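Local coordinates for Aureochrome1 (Vaucheria frigida, PDB 3UE6), which is a flavin-binding blue-light photoreceptor whose LOV domain, captured here in the dark state, probably turns light absorption by flavin mononucleotide into a signal, at residues Y35-A40 with N141-Q146; N47-D52 with N58-A63; S110-N115 with D152-L157. All coordinates share one frame; numbering follows the deposited sequence.

Contact 1 (Y35-A40 with N141-Q146). With FMN (flavin mononucleotide), chain G.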
loop_
_atom_site.group_PDB
_atom_site.type_symbol
_atom_site.label_atom_id
_atom_site.label_comp_id
_atom_site.label_asym_id
_atom_site.label_seq_id
_atom_site.Cartn_x
_atom_site.Cartn_y
_atom_site.Cartn_z
ATOM N N TYR A 35 4.017 1.835 -9.886
ATOM C CA TYR A 35 3.192 2.266 -8.763
ATOM C C TYR A 35 3.983 2.453 -7.478
ATOM O O TYR A 35 4.338 1.488 -6.809
ATOM C CB TYR A 35 2.017 1.308 -8.551
ATOM C CG TYR A 35 0.773 1.747 -9.276
ATOM C CD1 TYR A 35 0.329 3.059 -9.187
ATOM C CD2 TYR A 35 0.055 0.864 -10.069
ATOM C CE1 TYR A 35 -0.805 3.477 -9.854
ATOM C CE2 TYR A 35 -1.082 1.275 -10.743
ATOM C CZ TYR A 35 -1.505 2.582 -10.631
ATOM O OH TYR A 35 -2.635 2.996 -11.297
ATOM N N SER A 36 4.246 3.711 -7.150
ATOM C CA SER A 36 4.984 4.077 -5.951
ATOM C C SER A 36 4.565 3.239 -4.746
ATOM O O SER A 36 5.394 2.867 -3.914
ATOM C CB SER A 36 4.778 5.565 -5.655
ATOM O OG SER A 36 5.194 5.887 -4.342
ATOM N N LEU A 37 3.271 2.955 -4.662
ATOM C CA LEU A 37 2.715 2.191 -3.557
ATOM C C LEU A 37 3.068 0.710 -3.660
ATOM O O LEU A 37 3.490 0.089 -2.685
ATOM C CB LEU A 37 1.198 2.358 -3.528
ATOM C CG LEU A 37 0.423 1.435 -2.594
ATOM C CD1 LEU A 37 0.810 1.679 -1.141
ATOM C CD2 LEU A 37 -1.070 1.637 -2.800
ATOM N N VAL A 38 2.884 0.154 -4.853
ATOM C CA VAL A 38 3.116 -1.263 -5.104
ATOM C C VAL A 38 4.603 -1.600 -5.080
ATOM O O VAL A 38 5.010 -2.621 -4.527
ATOM C CB VAL A 38 2.518 -1.677 -6.463
ATOM C CG1 VAL A 38 2.789 -3.150 -6.740
ATOM C CG2 VAL A 38 1.018 -1.374 -6.499
ATOM N N LYS A 39 5.410 -0.734 -5.684
ATOM C CA LYS A 39 6.855 -0.913 -5.700
ATOM C C LYS A 39 7.391 -0.919 -4.266
ATOM O O LYS A 39 8.288 -1.685 -3.924
ATOM C CB LYS A 39 7.520 0.196 -6.522
ATOM C CG LYS A 39 8.750 -0.254 -7.300
ATOM C CD LYS A 39 10.003 -0.260 -6.432
ATOM C CE LYS A 39 10.807 -1.538 -6.630
ATOM N NZ LYS A 39 11.064 -1.826 -8.070
ATOM N N ALA A 40 6.814 -0.068 -3.425
ATOM C CA ALA A 40 7.225 0.037 -2.030
ATOM C C ALA A 40 6.862 -1.221 -1.252
ATOM O O ALA A 40 7.663 -1.738 -0.476
ATOM C CB ALA A 40 6.594 1.255 -1.383
ATOM N N ASN A 141 -2.358 9.502 2.100
ATOM C CA ASN A 141 -1.889 8.345 2.851
ATOM C C ASN A 141 -0.377 8.263 2.806
ATOM O O ASN A 141 0.262 8.837 1.925
ATOM C CB ASN A 141 -2.447 7.050 2.262
ATOM C CG ASN A 141 -3.903 6.831 2.593
ATOM O OD1 ASN A 141 -4.759 6.857 1.711
ATOM N ND2 ASN A 141 -4.194 6.585 3.867
ATOM N N TYR A 142 0.193 7.527 3.751
ATOM C CA TYR A 142 1.613 7.220 3.719
ATOM C C TYR A 142 1.804 5.719 3.839
ATOM O O TYR A 142 1.044 5.046 4.536
ATOM C CB TYR A 142 2.347 7.925 4.862
ATOM C CG TYR A 142 2.665 9.388 4.624
ATOM C CD1 TYR A 142 3.836 9.766 3.979
ATOM C CD2 TYR A 142 1.808 10.387 5.061
ATOM C CE1 TYR A 142 4.141 11.100 3.767
ATOM C CE2 TYR A 142 2.101 11.725 4.855
ATOM C CZ TYR A 142 3.269 12.078 4.205
ATOM O OH TYR A 142 3.573 13.407 3.990
ATOM N N VAL A 143 2.808 5.193 3.151
ATOM C CA VAL A 143 3.205 3.807 3.345
ATOM C C VAL A 143 4.616 3.768 3.930
ATOM O O VAL A 143 5.543 4.357 3.377
ATOM C CB VAL A 143 3.117 2.987 2.033
ATOM C CG1 VAL A 143 3.862 3.684 0.898
ATOM C CG2 VAL A 143 3.638 1.570 2.245
ATOM N N GLY A 144 4.764 3.110 5.075
ATOM C CA GLY A 144 6.061 2.976 5.714
ATOM C C GLY A 144 6.584 1.561 5.569
ATOM O O GLY A 144 5.836 0.598 5.724
ATOM N N VAL A 145 7.870 1.429 5.264
ATOM C CA VAL A 145 8.487 0.115 5.126
ATOM C C VAL A 145 9.680 -0.027 6.064
ATOM O O VAL A 145 10.645 0.734 5.978
ATOM C CB VAL A 145 8.945 -0.152 3.681
ATOM C CG1 VAL A 145 9.637 -1.502 3.592
ATOM C CG2 VAL A 145 7.762 -0.087 2.731
ATOM N N GLN A 146 9.611 -1.006 6.958
ATOM C CA GLN A 146 10.677 -1.235 7.927
ATOM C C GLN A 146 11.499 -2.465 7.557
ATOM O O GLN A 146 11.003 -3.384 6.907
ATOM C CB GLN A 146 10.099 -1.397 9.335
ATOM C CG GLN A 146 9.333 -0.190 9.842
ATOM C CD GLN A 146 7.981 -0.028 9.176
ATOM O OE1 GLN A 146 7.424 -0.984 8.631
ATOM N NE2 GLN A 146 7.445 1.186 9.216
HETATM N N1 FMN G . 9.693 6.522 12.666
HETATM C C2 FMN G . 10.500 5.549 13.218
HETATM O O2 FMN G . 11.338 5.854 14.070
HETATM N N3 FMN G . 10.368 4.237 12.815
HETATM C C4 FMN G . 9.433 3.890 11.865
HETATM O O4 FMN G . 9.315 2.723 11.509
HETATM C C4A FMN G . 8.618 4.868 11.310
HETATM N N5 FMN G . 7.671 4.541 10.354
HETATM C C5A FMN G . 6.869 5.520 9.807
HETATM C C6 FMN G . 5.924 5.181 8.849
HETATM C C7 FMN G . 5.109 6.157 8.287
HETATM C C7M FMN G . 4.087 5.781 7.250
HETATM C C8 FMN G . 5.244 7.480 8.691
HETATM C C8M FMN G . 4.363 8.529 8.083
HETATM C C9 FMN G . 6.191 7.820 9.651
HETATM C C9A FMN G . 7.008 6.841 10.212
HETATM N N10 FMN G . 7.948 7.161 11.180
HETATM C C10 FMN G . 8.755 6.186 11.716
HETATM C "C1'" FMN G . 8.155 8.573 11.637
HETATM C "C2'" FMN G . 7.255 9.011 12.780
HETATM O "O2'" FMN G . 5.944 8.552 12.568
HETATM C "C3'" FMN G . 7.281 10.534 12.856
HETATM O "O3'" FMN G . 6.809 11.099 11.652
HETATM C "C4'" FMN G . 8.702 11.011 13.132
HETATM O "O4'" FMN G . 9.111 10.520 14.387
HETATM C "C5'" FMN G . 8.836 12.531 13.134
HETATM O "O5'" FMN G . 7.706 13.119 13.742
HETATM P P FMN G . 7.755 13.706 15.242
HETATM O O1P FMN G . 8.023 12.553 16.181
HETATM O O2P FMN G . 6.431 14.334 15.595
HETATM O O3P FMN G . 8.846 14.739 15.386
#
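Helix 36-40 lies along strand 141-145 in nearly the same N-to-C direction, the two short axes 9.5 Å apart and 18° from parallel, with Leu37 beside Val143 and Ala40 beside Val145. No hydrogen bond joins the two backbones, and the contact is apolar. Leu37 has CG anti to its backbone nitrogen (chi1 169°), which brings CD1 across to the branch point of Val143, CB, at 4.1 Å. Ala40 CB approaches the same valine through its CG1, at 4.3 Å. Two residues on in the strand, Val145 CG2 rests against the carbonyl oxygen of Ala40 at 3.6 Å and so follows the helix backbone more closely than its side chains. In this PAS fold the strand is central in the antiparallel sheet, bonded to strands 48-52 and 122-133; the N-terminal helix covers one face and flavin mononucleotide the other. Val143 and Val145 therefore turn to the helix, while Tyr142 faces the flavin, its CB 3.7 Å from methyl C7M. Gly144, with no side chain, brings its backbone N to 3.5 Å from C7M, so the flavin edge lies close against the strand. Gln146 bends at chi2, so its amide folds back to the pyrimidine end, where NE2 gives a weak hydrogen bond to flavin O4 (3.3 Å, 149° at the hydrogen) and lies 3.5 Å from flavin N5. A leucine in its place would probably leave O4 without this donor and remove the polar link from the strand's end to the flavin, which in LOV domains is thought to rearrange on illumination. Beyond the helix, Gln45 of the second subunit accepts a hydrogen bond from Leu37 N, and Phe48 of that subunit packs on Leu37.

Contact 2 (N47-D52 with N58-A63); sequences NFVITD and NPIVYA. With FMN (flavin mononucleotide), chain G.
Phe48 sets the CE1 corner of its ring against the edge of Tyr62, CE1 to CE2 3.8 Å, the rings meeting obliquely. Phe48 reaches that far because its chi1 of 65° places CG between the backbone nitrogen and the carbonyl carbon. The two residues belong to an antiparallel beta hairpin, strands 48-52 and 60-63, at one margin of the PAS sheet, and a classic beta bulge interrupts it: Val61 and Tyr62 both face Ile50. Ile50 O takes a bond from Val61 N at 2.8 Å and a weak, longer one from Tyr62 N at 3.4 Å, while Ile50 N donates to Tyr62 O at 2.9 Å. Past the bulge, Asp52 N reaches Pro59 O at 3.0 Å. On the flavin side of the sheet, Val49 CG1 packs on Ala63 CB, 4.0 Å, and Val49 CG2 leans toward the dimethylbenzene ring. Ile50 and Tyr62 share the other face, which meets the second subunit: Ile50 packs on its own counterpart there, and Tyr62 on Val61 of that chain. The carboxylate of Asp52 is held by Ser54. Thr51 divides its branches, CG2 lying 3.5 Å from flavin methyl C7M, while OG1 accepts a weak, strongly bent hydrogen bond from Asn58 ND2 at 2.8 Å and 117°.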
loop_
_atom_site.group_PDB
_atom_site.type_symbol
_atom_site.label_atom_id
_atom_site.label_comp_id
_atom_site.label_asym_id
_atom_site.label_seq_id
_atom_site.Cartn_x
_atom_site.Cartn_y
_atom_site.Cartn_z
ATOM N N ASN A 47 6.863 -6.294 5.917
ATOM C CA ASN A 47 7.011 -5.325 7.002
ATOM C C ASN A 47 6.623 -3.923 6.549
ATOM O O ASN A 47 7.458 -3.172 6.044
ATOM C CB ASN A 47 8.437 -5.301 7.555
ATOM C CG ASN A 47 8.887 -6.648 8.071
ATOM O OD1 ASN A 47 8.079 -7.452 8.539
ATOM N ND2 ASN A 47 10.185 -6.904 7.985
ATOM N N PHE A 48 5.358 -3.567 6.726
ATOM C CA PHE A 48 4.916 -2.236 6.343
ATOM C C PHE A 48 3.731 -1.750 7.159
ATOM O O PHE A 48 3.079 -2.522 7.863
ATOM C CB PHE A 48 4.582 -2.190 4.849
ATOM C CG PHE A 48 3.416 -3.055 4.458
ATOM C CD1 PHE A 48 2.122 -2.553 4.491
ATOM C CD2 PHE A 48 3.610 -4.366 4.051
ATOM C CE1 PHE A 48 1.041 -3.346 4.128
ATOM C CE2 PHE A 48 2.535 -5.164 3.686
ATOM C CZ PHE A 48 1.249 -4.653 3.724
ATOM N N VAL A 49 3.468 -0.452 7.057
ATOM C CA VAL A 49 2.276 0.140 7.645
ATOM C C VAL A 49 1.631 1.124 6.669
ATOM O O VAL A 49 2.257 1.556 5.698
ATOM C CB VAL A 49 2.588 0.862 8.974
ATOM C CG1 VAL A 49 3.179 -0.112 9.991
ATOM C CG2 VAL A 49 3.540 2.018 8.732
ATOM N N ILE A 50 0.372 1.458 6.927
ATOM C CA ILE A 50 -0.315 2.510 6.192
ATOM C C ILE A 50 -0.847 3.525 7.194
ATOM O O ILE A 50 -1.517 3.158 8.157
ATOM C CB ILE A 50 -1.519 1.975 5.401
ATOM C CG1 ILE A 50 -1.136 0.755 4.563
ATOM C CG2 ILE A 50 -2.089 3.073 4.512
ATOM C CD1 ILE A 50 -0.418 1.094 3.277
ATOM N N THR A 51 -0.548 4.799 6.971
ATOM C CA THR A 51 -1.078 5.858 7.820
ATOM C C THR A 51 -2.104 6.689 7.066
ATOM O O THR A 51 -2.095 6.731 5.837
ATOM C CB THR A 51 0.036 6.775 8.339
ATOM O OG1 THR A 51 0.590 7.514 7.244
ATOM C CG2 THR A 51 1.124 5.957 9.010
ATOM N N ASP A 52 -2.987 7.342 7.812
ATOM C CA ASP A 52 -3.969 8.242 7.230
ATOM C C ASP A 52 -3.569 9.683 7.515
ATOM O O ASP A 52 -3.649 10.142 8.656
ATOM C CB ASP A 52 -5.357 7.961 7.805
ATOM C CG ASP A 52 -6.465 8.613 7.006
ATOM O OD1 ASP A 52 -6.222 9.683 6.406
ATOM O OD2 ASP A 52 -7.579 8.049 6.977
ATOM N N ASN A 58 -1.374 11.812 11.682
ATOM C CA ASN A 58 -0.926 10.752 10.779
ATOM C C ASN A 58 -0.864 9.367 11.433
ATOM O O ASN A 58 0.207 8.762 11.507
ATOM C CB ASN A 58 0.452 11.127 10.229
ATOM C CG ASN A 58 0.739 10.511 8.874
ATOM O OD1 ASN A 58 1.882 10.501 8.423
ATOM N ND2 ASN A 58 -0.297 10.010 8.211
ATOM N N PRO A 59 -2.015 8.858 11.903
ATOM C CA PRO A 59 -2.057 7.600 12.660
ATOM C C PRO A 59 -2.062 6.359 11.773
ATOM O O PRO A 59 -2.468 6.431 10.610
ATOM C CB PRO A 59 -3.383 7.696 13.410
ATOM C CG PRO A 59 -4.253 8.499 12.498
ATOM C CD PRO A 59 -3.347 9.485 11.798
ATOM N N ILE A 60 -1.614 5.236 12.332
ATOM C CA ILE A 60 -1.605 3.958 11.631
ATOM C C ILE A 60 -3.022 3.433 11.454
ATOM O O ILE A 60 -3.821 3.448 12.393
ATOM C CB ILE A 60 -0.816 2.895 12.414
ATOM C CG1 ILE A 60 0.657 3.288 12.537
ATOM C CG2 ILE A 60 -0.955 1.529 11.755
ATOM C CD1 ILE A 60 1.474 2.296 13.342
ATOM N N VAL A 61 -3.329 2.947 10.256
ATOM C CA VAL A 61 -4.658 2.413 9.984
ATOM C C VAL A 61 -4.598 0.986 9.435
ATOM O O VAL A 61 -5.619 0.305 9.331
ATOM C CB VAL A 61 -5.464 3.334 9.051
ATOM C CG1 VAL A 61 -5.872 4.598 9.797
ATOM C CG2 VAL A 61 -4.655 3.684 7.807
ATOM N N TYR A 62 -3.396 0.542 9.086
ATOM C CA TYR A 62 -3.146 -0.870 8.830
ATOM C C TYR A 62 -1.682 -1.212 9.097
ATOM O O TYR A 62 -0.797 -0.388 8.875
ATOM C CB TYR A 62 -3.552 -1.278 7.409
ATOM C CG TYR A 62 -3.287 -2.747 7.139
ATOM C CD1 TYR A 62 -4.260 -3.707 7.380
ATOM C CD2 TYR A 62 -2.051 -3.173 6.671
ATOM C CE1 TYR A 62 -4.015 -5.051 7.153
ATOM C CE2 TYR A 62 -1.794 -4.510 6.441
ATOM C CZ TYR A 62 -2.778 -5.446 6.680
ATOM O OH TYR A 62 -2.521 -6.777 6.449
ATOM N N ALA A 63 -1.436 -2.428 9.576
ATOM C CA ALA A 63 -0.075 -2.903 9.813
ATOM C C ALA A 63 0.050 -4.384 9.450
ATOM O O ALA A 63 -0.783 -5.202 9.851
ATOM C CB ALA A 63 0.329 -2.669 11.261
HETATM N N1 FMN G . 9.693 6.522 12.666
HETATM C C2 FMN G . 10.500 5.549 13.218
HETATM O O2 FMN G . 11.338 5.854 14.070
HETATM N N3 FMN G . 10.368 4.237 12.815
HETATM C C4 FMN G . 9.433 3.890 11.865
HETATM O O4 FMN G . 9.315 2.723 11.509
HETATM C C4A FMN G . 8.618 4.868 11.310
HETATM N N5 FMN G . 7.671 4.541 10.354
HETATM C C5A FMN G . 6.869 5.520 9.807
HETATM C C6 FMN G . 5.924 5.181 8.849
HETATM C C7 FMN G . 5.109 6.157 8.287
HETATM C C7M FMN G . 4.087 5.781 7.250
HETATM C C8 FMN G . 5.244 7.480 8.691
HETATM C C8M FMN G . 4.363 8.529 8.083
HETATM C C9 FMN G . 6.191 7.820 9.651
HETATM C C9A FMN G . 7.008 6.841 10.212
HETATM N N10 FMN G . 7.948 7.161 11.180
HETATM C C10 FMN G . 8.755 6.186 11.716
HETATM C "C1'" FMN G . 8.155 8.573 11.637
HETATM C "C2'" FMN G . 7.255 9.011 12.780
HETATM O "O2'" FMN G . 5.944 8.552 12.568
HETATM C "C3'" FMN G . 7.281 10.534 12.856
HETATM O "O3'" FMN G . 6.809 11.099 11.652
HETATM C "C4'" FMN G . 8.702 11.011 13.132
HETATM O "O4'" FMN G . 9.111 10.520 14.387
HETATM C "C5'" FMN G . 8.836 12.531 13.134
HETATM O "O5'" FMN G . 7.706 13.119 13.742
HETATM P P FMN G . 7.755 13.706 15.242
HETATM O O1P FMN G . 8.023 12.553 16.181
HETATM O O2P FMN G . 6.431 14.334 15.595
HETATM O O3P FMN G . 8.846 14.739 15.386
#

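Contact 3 (S110-N115 with D152-L157). With FMN (flavin mononucleotide), chain G.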
loop_
_atom_site.group_PDB
_atom_site.type_symbol
_atom_site.label_atom_id
_atom_site.label_comp_id
_atom_site.label_asym_id
_atom_site.label_seq_id
_atom_site.Cartn_x
_atom_site.Cartn_y
_atom_site.Cartn_z
ATOM N N SER A 110 14.475 7.529 2.803
ATOM C CA SER A 110 14.732 6.410 3.688
ATOM C C SER A 110 15.820 6.790 4.681
ATOM O O SER A 110 16.760 7.517 4.346
ATOM C CB SER A 110 15.130 5.170 2.892
ATOM O OG SER A 110 16.196 5.447 2.008
ATOM N N VAL A 111 15.672 6.312 5.909
ATOM C CA VAL A 111 16.632 6.605 6.961
ATOM C C VAL A 111 16.925 5.356 7.775
ATOM O O VAL A 111 16.059 4.498 7.939
ATOM C CB VAL A 111 16.114 7.700 7.908
ATOM C CG1 VAL A 111 17.229 8.158 8.829
ATOM C CG2 VAL A 111 15.572 8.867 7.116
ATOM N N CYS A 112 18.149 5.259 8.280
ATOM C CA CYS A 112 18.523 4.174 9.170
ATOM C C CYS A 112 18.696 4.704 10.597
ATOM O O CYS A 112 19.586 5.514 10.867
ATOM C CB CYS A 112 19.805 3.498 8.681
ATOM S SG CYS A 112 20.276 2.032 9.632
ATOM N N LEU A 113 17.829 4.252 11.498
ATOM C CA LEU A 113 17.876 4.676 12.897
ATOM C C LEU A 113 17.604 3.525 13.868
ATOM O O LEU A 113 17.026 2.501 13.492
ATOM C CB LEU A 113 16.905 5.835 13.163
ATOM C CG LEU A 113 15.498 5.860 12.552
ATOM C CD1 LEU A 113 14.864 4.482 12.444
ATOM C CD2 LEU A 113 14.603 6.798 13.349
ATOM N N LEU A 114 18.026 3.707 15.118
ATOM C CA LEU A 114 17.756 2.739 16.172
ATOM C C LEU A 114 16.290 2.790 16.592
ATOM O O LEU A 114 15.791 3.835 17.013
ATOM C CB LEU A 114 18.632 3.028 17.388
ATOM C CG LEU A 114 18.754 1.884 18.393
ATOM C CD1 LEU A 114 19.429 0.702 17.728
ATOM C CD2 LEU A 114 19.528 2.332 19.629
ATOM N N ASN A 115 15.605 1.656 16.476
ATOM C CA ASN A 115 14.231 1.535 16.953
ATOM C C ASN A 115 14.096 0.533 18.100
ATOM O O ASN A 115 14.989 -0.280 18.340
ATOM C CB ASN A 115 13.281 1.154 15.812
ATOM C CG ASN A 115 12.870 2.340 14.970
ATOM O OD1 ASN A 115 12.182 2.182 13.959
ATOM N ND2 ASN A 115 13.291 3.537 15.377
ATOM N N ASP A 152 26.876 -4.028 10.612
ATOM C CA ASP A 152 27.822 -3.632 9.575
ATOM C C ASP A 152 27.179 -2.767 8.500
ATOM O O ASP A 152 27.738 -1.752 8.093
ATOM C CB ASP A 152 28.451 -4.870 8.942
ATOM C CG ASP A 152 28.971 -5.842 9.976
ATOM O OD1 ASP A 152 28.306 -6.873 10.213
ATOM O OD2 ASP A 152 30.040 -5.568 10.564
ATOM N N TYR A 153 26.012 -3.190 8.027
ATOM C CA TYR A 153 25.275 -2.428 7.028
ATOM C C TYR A 153 24.861 -1.077 7.612
ATOM O O TYR A 153 24.925 -0.050 6.932
ATOM C CB TYR A 153 24.046 -3.212 6.556
ATOM C CG TYR A 153 23.399 -2.682 5.292
ATOM C CD1 TYR A 153 24.114 -1.906 4.383
ATOM C CD2 TYR A 153 22.064 -2.952 5.014
ATOM C CE1 TYR A 153 23.513 -1.422 3.229
ATOM C CE2 TYR A 153 21.460 -2.470 3.865
ATOM C CZ TYR A 153 22.185 -1.708 2.979
ATOM O OH TYR A 153 21.570 -1.234 1.840
ATOM N N ALA A 154 24.448 -1.081 8.878
ATOM C CA ALA A 154 24.019 0.141 9.558
ATOM C C ALA A 154 25.142 1.164 9.689
ATOM O O ALA A 154 24.915 2.359 9.504
ATOM C CB ALA A 154 23.436 -0.188 10.927
ATOM N N LYS A 155 26.347 0.700 10.014
ATOM C CA LYS A 155 27.496 1.596 10.101
ATOM C C LYS A 155 27.701 2.298 8.759
ATOM O O LYS A 155 27.916 3.508 8.695
ATOM C CB LYS A 155 28.761 0.832 10.499
ATOM C CG LYS A 155 28.728 0.193 11.888
ATOM C CD LYS A 155 30.059 -0.489 12.197
ATOM C CE LYS A 155 30.098 -1.110 13.586
ATOM N NZ LYS A 155 31.391 -1.807 13.859
ATOM N N LEU A 156 27.619 1.522 7.686
ATOM C CA LEU A 156 27.749 2.052 6.339
ATOM C C LEU A 156 26.655 3.078 6.055
ATOM O O LEU A 156 26.932 4.186 5.588
ATOM C CB LEU A 156 27.674 0.910 5.323
ATOM C CG LEU A 156 28.221 1.186 3.923
ATOM C CD1 LEU A 156 29.739 1.178 3.939
ATOM C CD2 LEU A 156 27.693 0.154 2.944
ATOM N N LEU A 157 25.414 2.700 6.338
ATOM C CA LEU A 157 24.267 3.556 6.051
ATOM C C LEU A 157 24.305 4.868 6.823
ATOM O O LEU A 157 23.941 5.917 6.295
ATOM C CB LEU A 157 22.965 2.818 6.357
ATOM C CG LEU A 157 22.651 1.634 5.444
ATOM C CD1 LEU A 157 21.412 0.900 5.925
ATOM C CD2 LEU A 157 22.470 2.118 4.013
HETATM N N1 FMN G . 9.693 6.522 12.666
HETATM C C2 FMN G . 10.500 5.549 13.218
HETATM O O2 FMN G . 11.338 5.854 14.070
HETATM N N3 FMN G . 10.368 4.237 12.815
HETATM C C4 FMN G . 9.433 3.890 11.865
HETATM O O4 FMN G . 9.315 2.723 11.509
HETATM C C4A FMN G . 8.618 4.868 11.310
HETATM N N5 FMN G . 7.671 4.541 10.354
HETATM C C5A FMN G . 6.869 5.520 9.807
HETATM C C6 FMN G . 5.924 5.181 8.849
HETATM C C7 FMN G . 5.109 6.157 8.287
HETATM C C7M FMN G . 4.087 5.781 7.250
HETATM C C8 FMN G . 5.244 7.480 8.691
HETATM C C8M FMN G . 4.363 8.529 8.083
HETATM C C9 FMN G . 6.191 7.820 9.651
HETATM C C9A FMN G . 7.008 6.841 10.212
HETATM N N10 FMN G . 7.948 7.161 11.180
HETATM C C10 FMN G . 8.755 6.186 11.716
HETATM C "C1'" FMN G . 8.155 8.573 11.637
HETATM C "C2'" FMN G . 7.255 9.011 12.780
HETATM O "O2'" FMN G . 5.944 8.552 12.568
HETATM C "C3'" FMN G . 7.281 10.534 12.856
HETATM O "O3'" FMN G . 6.809 11.099 11.652
HETATM C "C4'" FMN G . 8.702 11.011 13.132
HETATM O "O4'" FMN G . 9.111 10.520 14.387
HETATM C "C5'" FMN G . 8.836 12.531 13.134
HETATM O "O5'" FMN G . 7.706 13.119 13.742
HETATM P P FMN G . 7.755 13.706 15.242
HETATM O O1P FMN G . 8.023 12.553 16.181
HETATM O O2P FMN G . 6.431 14.334 15.595
HETATM O O3P FMN G . 8.846 14.739 15.386
#
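Apolar packing joins Cys112 of strand 109-116 to Ala154 and Leu157 of helix 151-161. The cysteine's SG stands anti to the backbone nitrogen (chi1 -175°), directed at the helix, where it meets Ala154 CB at 4.1 Å and Leu157 CD1 at 4.0 Å; Cys112 CB lies 4.0 Å from Leu157 CB. Leu157 also packs on Leu126 and lays CD1 over the centre of the Tyr153 ring, 3.8 Å above its plane, a CH-pi type of contact within the helix. The hydrogen bonds to the flavin come from the strand's other face. Asn115 reads the pyrimidine edge with both amide atoms: OD1 accepts a nearly straight bond from flavin N3 (3.0 Å, 177°), and ND2 gives a weak one to flavin O2 at 3.3 Å. The amide is further fixed by Asn125, which donates to OD1, and by a weak bond from ND2 to Leu114 O. Leu113 adds a van der Waals touch, CD2 to flavin O2 at 3.5 Å. The helix follows the PAS core as the J-alpha helix does in other LOV domains. With no hydrogen bond between the two segments, this part of the helix meets the strand through apolar atoms alone, consistent with a helix that could shift when the flavin site changes.

Overall arrangement
From the N terminus, helix 36-43 packs on a strand about a hundred residues later, so contact 1 closes a long loop that holds most of the domain. Contact 2 is a short hairpin lying entirely within that loop, and strand 139-145 runs beside its strand 48-52, so the two contacts touch through Gly144 and Val49. Contact 3 opens inside contact 1 but closes after it, joining strand 109-116 to the C-terminal helix; these two cross. Contacts 2 and 3 follow in series on opposite sides of the chain's centre, centres about 22 Å apart. All three reach one sheet and the flavin, while contacts 1 and 2 also face the second subunit.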